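Local coordinates for ESX-5 secretion system protein EccC5 (Mycobacterium tuberculosis, PDB 6J18) that forms the ATPase component of the ESX-5 type VII secretion system, which exports EsxN and a number of PE_PGRS and PPE proteins, here as an ATP-bound C-terminal FtsK/SpoIIIE-type domain, at residues A[139-144]-A[202-207]. Residues are numbered along the deposited sequence; the frame is centred on the assembly and turned at random.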
loop_
_atom_site.group_PDB
_atom_site.type_symbol
_atom_site.label_atom_id
_atom_site.label_comp_id
_atom_site.label_asym_id
_atom_site.label_seq_id
_atom_site.Cartn_x
_atom_site.Cartn_y
_atom_site.Cartn_z
ATOM N N GLN A 139 5.583 -7.169 8.354
ATOM C CA GLN A 139 4.542 -7.204 9.362
ATOM C C GLN A 139 3.376 -6.343 8.889
ATOM O O GLN A 139 3.568 -5.191 8.500
ATOM C CB GLN A 139 5.104 -6.715 10.697
ATOM C CG GLN A 139 4.086 -6.459 11.775
ATOM C CD GLN A 139 4.733 -5.996 13.064
ATOM O OE1 GLN A 139 4.689 -4.815 13.405
ATOM N NE2 GLN A 139 5.345 -6.927 13.787
ATOM N N VAL A 140 2.171 -6.903 8.900
ATOM C CA VAL A 140 1.015 -6.212 8.337
ATOM C C VAL A 140 0.052 -5.703 9.407
ATOM O O VAL A 140 -0.333 -6.438 10.315
ATOM C CB VAL A 140 0.240 -7.124 7.360
ATOM C CG1 VAL A 140 -1.076 -6.477 6.942
ATOM C CG2 VAL A 140 1.094 -7.443 6.142
ATOM N N TRP A 141 -0.317 -4.431 9.291
ATOM C CA TRP A 141 -1.334 -3.826 10.141
ATOM C C TRP A 141 -2.533 -3.464 9.270
ATOM O O TRP A 141 -2.476 -2.521 8.479
ATOM C CB TRP A 141 -0.779 -2.596 10.864
ATOM C CG TRP A 141 0.395 -2.905 11.753
ATOM C CD1 TRP A 141 1.618 -3.373 11.363
ATOM C CD2 TRP A 141 0.460 -2.757 13.177
ATOM N NE1 TRP A 141 2.435 -3.534 12.456
ATOM C CE2 TRP A 141 1.748 -3.161 13.584
ATOM C CE3 TRP A 141 -0.446 -2.325 14.151
ATOM C CZ2 TRP A 141 2.154 -3.146 14.915
ATOM C CZ3 TRP A 141 -0.043 -2.310 15.475
ATOM C CH2 TRP A 141 1.245 -2.719 15.845
ATOM N N LEU A 142 -3.614 -4.223 9.413
ATOM C CA LEU A 142 -4.700 -4.190 8.438
ATOM C C LEU A 142 -5.968 -3.496 8.938
ATOM O O LEU A 142 -6.556 -3.901 9.937
ATOM C CB LEU A 142 -5.035 -5.622 8.007
ATOM C CG LEU A 142 -6.130 -5.842 6.962
ATOM C CD1 LEU A 142 -5.718 -5.269 5.616
ATOM C CD2 LEU A 142 -6.456 -7.326 6.843
ATOM N N VAL A 143 -6.382 -2.448 8.233
ATOM C CA VAL A 143 -7.696 -1.855 8.455
ATOM C C VAL A 143 -8.648 -2.379 7.387
ATOM O O VAL A 143 -8.530 -2.026 6.215
ATOM C CB VAL A 143 -7.663 -0.316 8.408
ATOM C CG1 VAL A 143 -9.043 0.249 8.712
ATOM C CG2 VAL A 143 -6.643 0.225 9.390
ATOM N N ASP A 144 -9.588 -3.226 7.795
ATOM C CA ASP A 144 -10.460 -3.910 6.846
ATOM C C ASP A 144 -11.892 -4.043 7.367
ATOM O O ASP A 144 -12.295 -5.117 7.813
ATOM C CB ASP A 144 -9.883 -5.290 6.524
ATOM C CG ASP A 144 -10.634 -5.998 5.417
ATOM O OD1 ASP A 144 -11.357 -5.323 4.653
ATOM O OD2 ASP A 144 -10.498 -7.234 5.310
ATOM N N PRO A 202 10.827 -5.888 11.663
ATOM C CA PRO A 202 10.374 -6.112 10.293
ATOM C C PRO A 202 9.837 -4.851 9.640
ATOM O O PRO A 202 9.558 -3.853 10.311
ATOM C CB PRO A 202 9.256 -7.135 10.466
ATOM C CG PRO A 202 8.682 -6.805 11.797
ATOM C CD PRO A 202 9.849 -6.376 12.650
ATOM N N GLU A 203 9.717 -4.910 8.317
ATOM C CA GLU A 203 9.052 -3.870 7.541
ATOM C C GLU A 203 7.579 -3.841 7.926
ATOM O O GLU A 203 6.955 -4.890 8.075
ATOM C CB GLU A 203 9.231 -4.115 6.037
ATOM C CG GLU A 203 10.685 -4.032 5.579
ATOM C CD GLU A 203 11.212 -2.615 5.611
ATOM O OE1 GLU A 203 10.689 -1.737 4.876
ATOM O OE2 GLU A 203 12.152 -2.369 6.394
ATOM N N ILE A 204 7.035 -2.644 8.117
ATOM C CA ILE A 204 5.646 -2.496 8.540
ATOM C C ILE A 204 4.765 -2.008 7.396
ATOM O O ILE A 204 4.986 -0.930 6.845
ATOM C CB ILE A 204 5.522 -1.526 9.733
ATOM C CG1 ILE A 204 6.185 -2.131 10.970
ATOM C CG2 ILE A 204 4.059 -1.210 10.020
ATOM C CD1 ILE A 204 6.240 -1.197 12.156
ATOM N N PHE A 205 3.772 -2.815 7.039
ATOM C CA PHE A 205 2.810 -2.439 6.011
ATOM C C PHE A 205 1.472 -2.063 6.634
ATOM O O PHE A 205 0.755 -2.925 7.144
ATOM C CB PHE A 205 2.611 -3.577 5.005
ATOM C CG PHE A 205 3.808 -3.847 4.137
ATOM C CD1 PHE A 205 4.844 -4.648 4.588
ATOM C CD2 PHE A 205 3.889 -3.307 2.864
ATOM C CE1 PHE A 205 5.945 -4.900 3.784
ATOM C CE2 PHE A 205 4.984 -3.555 2.056
ATOM C CZ PHE A 205 6.012 -4.352 2.516
ATOM N N LEU A 206 1.145 -0.776 6.606
ATOM C CA LEU A 206 -0.175 -0.323 7.017
ATOM C C LEU A 206 -1.103 -0.357 5.812
ATOM O O LEU A 206 -1.012 0.490 4.923
ATOM C CB LEU A 206 -0.120 1.085 7.614
ATOM C CG LEU A 206 -1.472 1.750 7.895
ATOM C CD1 LEU A 206 -2.314 0.906 8.844
ATOM C CD2 LEU A 206 -1.277 3.152 8.453
ATOM N N ILE A 207 -1.988 -1.346 5.783
ATOM C CA ILE A 207 -2.879 -1.531 4.647
ATOM C C ILE A 207 -4.316 -1.193 5.022
ATOM O O ILE A 207 -4.899 -1.812 5.912
ATOM C CB ILE A 207 -2.806 -2.970 4.117
ATOM C CG1 ILE A 207 -1.387 -3.270 3.629
ATOM C CG2 ILE A 207 -3.814 -3.177 2.997
ATOM C CD1 ILE A 207 -1.154 -4.714 3.267
#
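The backbone oxygen of Gln-139 accepts a nearly straight bond from Phe-205 N (2.8 Å, 172° at the hydrogen) and, beside it, a CA-H...O contact from Ile-204 CA at 3.4 Å. Phe-205 O is used in the same way by Trp-141 N and Val-140 CA. The ladder starts at Gln-139 N, 2.7 Å from Glu-203 O, and runs on through Ile-207 N to Trp-141 O and Val-143 N to Ile-207 O: five bonds between parallel strands whose axes differ by 17°. On the face that carries Gln-139, Trp-141 and Ile-204, Trp-141 NE1 donates a bent bond to Gln-139 OE1 (2.8 Å); the oxygen lies in the ring plane, but the donor is tilted from the carbonyl plane. The glutamine reaches there with CG anti to the backbone N (chi1 169°) and an extended chain, while its NE2 bonds to Gly-124 O. Ile-204 CG2 nestles against Trp-141 CD1 at 3.5 Å, approaching the ring obliquely. Pro-202 lays CG against Gln-139 CB at 3.7 Å. Helix 165-180 packs over this face, bringing Met-171 and Leu-175 to the indole. On the other face Leu-142 CD1 rests on Ile-207 CG2 (3.9 Å), and Ile-207 CD1 reaches back across the strands to Val-140 CG1. Here helix 106-120 covers Ile-207 through Leu-110 and Met-114, and Phe-205 stacks on His-238 and meets Tyr-121 edge-to-face. These are neighbouring strands in the core sheet of the FtsK-type ATPase domain, with bound magnesium about 11 Å from the side chain of Ile-207. With its oxygen and nitrogen both bonded, the buried Gln-139 amide is fixed in rotation beside Pro-202 and Ile-204, and holds the indole where Ile-204 packs.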